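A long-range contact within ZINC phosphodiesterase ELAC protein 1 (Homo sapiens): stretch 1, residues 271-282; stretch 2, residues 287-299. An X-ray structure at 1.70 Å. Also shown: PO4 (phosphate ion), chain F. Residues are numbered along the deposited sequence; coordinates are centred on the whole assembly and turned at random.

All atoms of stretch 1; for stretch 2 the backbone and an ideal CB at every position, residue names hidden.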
# COMPACT_ATOMS: atom_id res chain seq x y z
N ILE A 271 -24.57 -2.25 -1.01
CA ILE A 271 -23.29 -2.59 -1.71
C ILE A 271 -22.80 -3.95 -1.21
O ILE A 271 -22.64 -4.17 -0.01
CB ILE A 271 -22.23 -1.55 -1.50
CG1 ILE A 271 -22.73 -0.17 -1.93
CG2 ILE A 271 -20.86 -1.99 -2.19
CD1 ILE A 271 -21.69 0.91 -1.70
N HIS A 272 -22.70 -4.88 -2.15
CA HIS A 272 -22.41 -6.27 -1.84
C HIS A 272 -21.34 -6.80 -2.82
O HIS A 272 -21.35 -6.46 -4.00
CB HIS A 272 -23.70 -7.11 -1.96
CG HIS A 272 -23.66 -8.42 -1.25
ND1 HIS A 272 -22.85 -9.47 -1.65
CD2 HIS A 272 -24.40 -8.89 -0.21
CE1 HIS A 272 -23.04 -10.49 -0.82
NE2 HIS A 272 -23.98 -10.17 0.05
N GLU A 273 -20.47 -7.66 -2.32
CA GLU A 273 -19.55 -8.33 -3.25
C GLU A 273 -20.20 -9.38 -4.16
O GLU A 273 -21.23 -9.98 -3.86
CB GLU A 273 -18.41 -9.01 -2.51
CG GLU A 273 -18.83 -10.20 -1.67
CD GLU A 273 -17.79 -11.30 -1.79
OE1 GLU A 273 -17.70 -11.91 -2.88
OE2 GLU A 273 -17.02 -11.49 -0.83
N ALA A 274 -19.61 -9.56 -5.32
CA ALA A 274 -19.91 -10.70 -6.18
C ALA A 274 -18.62 -11.12 -6.88
O ALA A 274 -18.43 -10.82 -8.05
CB ALA A 274 -20.99 -10.39 -7.21
N THR A 275 -17.76 -11.76 -6.10
CA THR A 275 -16.39 -12.05 -6.56
C THR A 275 -16.35 -12.93 -7.81
O THR A 275 -15.60 -12.64 -8.77
CB THR A 275 -15.51 -12.66 -5.43
OG1 THR A 275 -15.47 -11.75 -4.32
CG2 THR A 275 -14.10 -12.91 -5.97
N LEU A 276 -17.20 -13.96 -7.84
CA LEU A 276 -17.20 -14.91 -8.93
C LEU A 276 -18.62 -15.03 -9.47
O LEU A 276 -19.59 -14.67 -8.80
CB LEU A 276 -16.75 -16.29 -8.47
CG LEU A 276 -15.32 -16.40 -7.99
CD1 LEU A 276 -15.01 -17.83 -7.57
CD2 LEU A 276 -14.43 -15.96 -9.15
N ASP A 277 -18.72 -15.56 -10.67
CA ASP A 277 -20.01 -15.78 -11.30
C ASP A 277 -20.69 -17.00 -10.67
O ASP A 277 -20.06 -17.80 -9.96
CB ASP A 277 -19.89 -15.97 -12.80
CG ASP A 277 -18.98 -17.11 -13.16
OD1 ASP A 277 -17.75 -16.93 -13.05
OD2 ASP A 277 -19.49 -18.19 -13.48
N ASP A 278 -21.98 -17.13 -10.91
CA ASP A 278 -22.78 -18.16 -10.21
C ASP A 278 -22.33 -19.59 -10.50
O ASP A 278 -22.48 -20.46 -9.65
CB ASP A 278 -24.27 -18.06 -10.60
CG ASP A 278 -24.93 -16.81 -10.06
OD1 ASP A 278 -24.56 -16.33 -9.00
OD2 ASP A 278 -25.87 -16.32 -10.71
N ALA A 279 -21.81 -19.84 -11.69
CA ALA A 279 -21.30 -21.17 -12.04
C ALA A 279 -20.12 -21.59 -11.13
O ALA A 279 -19.82 -22.77 -10.99
CB ALA A 279 -20.88 -21.19 -13.49
N GLN A 280 -19.47 -20.62 -10.51
CA GLN A 280 -18.35 -20.89 -9.55
C GLN A 280 -18.74 -20.70 -8.09
O GLN A 280 -17.89 -20.37 -7.24
CB GLN A 280 -17.15 -20.02 -9.87
CG GLN A 280 -16.68 -20.12 -11.33
CD GLN A 280 -15.32 -19.49 -11.55
OE1 GLN A 280 -15.19 -18.44 -12.17
NE2 GLN A 280 -14.32 -20.13 -11.03
N MET A 281 -20.00 -20.95 -7.78
CA MET A 281 -20.53 -20.75 -6.43
C MET A 281 -19.77 -21.57 -5.40
O MET A 281 -19.48 -21.08 -4.32
CB MET A 281 -22.01 -21.08 -6.35
CG MET A 281 -22.66 -20.61 -5.06
SD MET A 281 -24.45 -20.82 -5.03
CE MET A 281 -24.97 -19.63 -6.28
N ASP A 282 -19.45 -22.82 -5.74
CA ASP A 282 -18.71 -23.69 -4.81
C ASP A 282 -17.34 -23.10 -4.47
O ASP A 282 -16.98 -22.99 -3.30
CB ASP A 282 -18.55 -25.11 -5.37
CG ASP A 282 -19.84 -25.90 -5.37
OD1 ASP A 282 -20.80 -25.51 -4.67
OD2 ASP A 282 -19.90 -26.92 -6.09
N UNK A 287 -13.94 -19.80 -0.54
CA UNK A 287 -13.11 -18.64 -0.22
C UNK A 287 -13.81 -17.54 0.55
O UNK A 287 -13.28 -16.43 0.66
CB UNK A 287 -12.55 -18.05 -1.52
N UNK A 288 -14.99 -17.85 1.08
CA UNK A 288 -15.77 -16.86 1.87
C UNK A 288 -16.33 -15.72 1.05
O UNK A 288 -16.49 -14.58 1.53
CB UNK A 288 -14.90 -16.27 2.98
N UNK A 289 -16.65 -16.03 -0.21
CA UNK A 289 -17.15 -15.06 -1.16
C UNK A 289 -18.60 -15.39 -1.60
O UNK A 289 -19.12 -16.46 -1.28
CB UNK A 289 -16.22 -15.01 -2.37
N UNK A 290 -19.14 -14.46 -2.36
CA UNK A 290 -20.50 -14.54 -2.93
C UNK A 290 -20.49 -14.45 -4.45
O UNK A 290 -19.54 -13.96 -5.09
CB UNK A 290 -21.38 -13.43 -2.36
N UNK A 291 -21.58 -14.92 -5.02
CA UNK A 291 -21.82 -14.79 -6.45
C UNK A 291 -23.05 -13.87 -6.65
O UNK A 291 -23.70 -13.47 -5.67
CB UNK A 291 -22.03 -16.16 -7.10
N UNK A 292 -23.35 -13.48 -7.91
CA UNK A 292 -24.45 -12.54 -8.03
C UNK A 292 -25.81 -13.06 -7.52
O UNK A 292 -26.57 -12.29 -6.96
CB UNK A 292 -24.59 -12.13 -9.50
N UNK A 293 -26.06 -14.35 -7.70
CA UNK A 293 -27.34 -14.91 -7.20
C UNK A 293 -27.41 -14.85 -5.67
O UNK A 293 -28.46 -14.62 -5.10
CB UNK A 293 -27.51 -16.36 -7.67
N UNK A 294 -26.27 -15.00 -5.01
CA UNK A 294 -26.26 -14.97 -3.53
C UNK A 294 -26.53 -13.55 -3.05
O UNK A 294 -27.34 -13.33 -2.10
CB UNK A 294 -24.93 -15.47 -2.98
N UNK A 295 -25.92 -12.59 -3.73
CA UNK A 295 -26.10 -11.18 -3.40
C UNK A 295 -27.56 -10.75 -3.65
O UNK A 295 -28.17 -10.06 -2.84
CB UNK A 295 -25.14 -10.32 -4.22
N UNK A 296 -28.09 -11.19 -4.79
CA UNK A 296 -29.45 -10.84 -5.24
C UNK A 296 -30.50 -11.38 -4.26
O UNK A 296 -31.49 -10.73 -3.94
CB UNK A 296 -29.71 -11.39 -6.64
N UNK A 297 -30.24 -12.59 -3.78
CA UNK A 297 -31.14 -13.25 -2.84
C UNK A 297 -31.14 -12.48 -1.51
O UNK A 297 -32.22 -12.25 -0.90
CB UNK A 297 -30.73 -14.71 -2.63
N UNK A 298 -29.97 -12.06 -1.06
CA UNK A 298 -29.89 -11.22 0.15
C UNK A 298 -30.58 -9.86 -0.03
O UNK A 298 -31.30 -9.40 0.86
CB UNK A 298 -28.43 -11.00 0.53
N UNK A 299 -30.36 -9.23 -1.19
CA UNK A 299 -31.02 -7.94 -1.51
C UNK A 299 -32.55 -8.05 -1.50
O UNK A 299 -33.25 -7.17 -0.98
CB UNK A 299 -30.56 -7.44 -2.88
P PO4 F . -10.18 -11.85 -0.96
O1 PO4 F . -10.90 -12.19 0.37
O2 PO4 F . -8.63 -11.67 -0.53
O3 PO4 F . -10.58 -10.52 -1.47
O4 PO4 F . -10.30 -13.05 -1.84

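Position 287 aims its CB toward stretch 1 but finds no atom of it within 5.5 Å, so almost any side chain would do; it is His 287. At 288 a positive phi of 69° favours glycine, and Gly 288 follows the rule.

Position 289 faces a carboxylate: its ideal CB lies 3.5 Å from Glu 273 OE1 and 3.9 Å from Thr 275 OG1. A donor is wanted, and Lys, Arg, Asn or His could each be tried. The residue is His 289, whose two ring nitrogens serve two anions: ND1 donates to Glu 273 OE2 (2.7 Å) and NE2 to PO4 O4 (2.6 Å). Thr 275 covers one ring face, its CB 4.1 Å from the centroid of the His 289 ring.

At 290 the backbone does the binding, with N donating to Glu 273 OE1 at 3.0 Å. The ideal CB, 3.7 Å from His 272 CE1, leaves room for something small: Ala, Ser or perhaps Cys. Ser 290 sets its OG 3.4 Å from His 272 CE1, at the ring edge.

Position 291 precedes a helix, and its ideal CB sits only 3.2 Å from Asp 278 OD1. A short hydroxyl donor suits best, Ser or Thr. Thr 291 gives OG1 to Asp 278 OD1 at 2.7 Å.

Position 292, with phi -61° in the first helical turn, has no call on its amide. Ala, Glu or Pro would fit. Pro 292 brings CG within 4.0 Å of Ala 274 CB.

At 293 the backbone N donates to Asp 278 OD1 (2.8 Å), so one carboxylate oxygen gathers the hydroxyl of Thr 291 and this amide. The ideal CB is tight against that oxygen, but the space beyond permits many polar residues; Gln 293 leads its end away.

Position 294 looks toward the Met 281 side chain, inviting Leu, Ile or Met. Met 294 places SD 3.9 Å from Met 281 CG.

Position 295 lies over His 272, its ideal CB 3.5 Å from ND1, so a small residue is the safe choice. Ala 295 lays its CB on the ring face, 3.8 Å from the His 272 ring centroid.

Positions 296, 297 and 299 have no atom of stretch 1 near their ideal CB, so any helix-compatible residue suits; they are Ala 296, Thr 297 and Ala 299. Between them, 298 points toward His 272, suiting an aromatic or large aliphatic; Phe 298 CD2 comes 4.0 Å from His 272 CD2.

Stretch 2 287-299: HGHSTPQMAATFA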
# COMPACT_ATOMS: atom_id res chain seq x y z
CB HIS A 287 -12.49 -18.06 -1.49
CG HIS A 287 -11.45 -18.95 -2.09
ND1 HIS A 287 -11.74 -19.88 -3.06
CD2 HIS A 287 -10.13 -19.09 -1.82
CE1 HIS A 287 -10.64 -20.53 -3.39
NE2 HIS A 287 -9.65 -20.08 -2.64
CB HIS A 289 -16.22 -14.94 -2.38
CG HIS A 289 -14.92 -14.24 -2.06
ND1 HIS A 289 -14.88 -13.04 -1.41
CD2 HIS A 289 -13.63 -14.57 -2.33
CE1 HIS A 289 -13.61 -12.66 -1.26
NE2 HIS A 289 -12.83 -13.59 -1.79
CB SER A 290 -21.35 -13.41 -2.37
OG SER A 290 -21.58 -13.58 -1.00
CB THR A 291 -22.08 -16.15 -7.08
OG1 THR A 291 -23.33 -16.65 -6.61
CG2 THR A 291 -20.95 -17.14 -6.76
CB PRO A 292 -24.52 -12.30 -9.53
CG PRO A 292 -23.08 -12.43 -9.98
CD PRO A 292 -22.57 -13.58 -9.16
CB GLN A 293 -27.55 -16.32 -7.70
CG GLN A 293 -28.97 -16.87 -7.35
CD GLN A 293 -30.17 -15.99 -7.76
OE1 GLN A 293 -30.95 -15.51 -6.88
NE2 GLN A 293 -30.36 -15.81 -9.07
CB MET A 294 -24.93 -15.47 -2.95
CG MET A 294 -24.66 -16.93 -3.26
SD MET A 294 -22.94 -17.40 -2.95
CE MET A 294 -22.76 -16.94 -1.20
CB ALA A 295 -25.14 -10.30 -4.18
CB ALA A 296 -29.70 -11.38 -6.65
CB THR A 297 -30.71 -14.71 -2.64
OG1 THR A 297 -30.90 -15.44 -3.84
CG2 THR A 297 -31.55 -15.38 -1.52
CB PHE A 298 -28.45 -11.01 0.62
CG PHE A 298 -28.35 -10.17 1.85
CD1 PHE A 298 -28.82 -10.65 3.08
CD2 PHE A 298 -27.89 -8.87 1.77
CE1 PHE A 298 -28.73 -9.87 4.22
CE2 PHE A 298 -27.78 -8.09 2.93
CZ PHE A 298 -28.21 -8.58 4.14
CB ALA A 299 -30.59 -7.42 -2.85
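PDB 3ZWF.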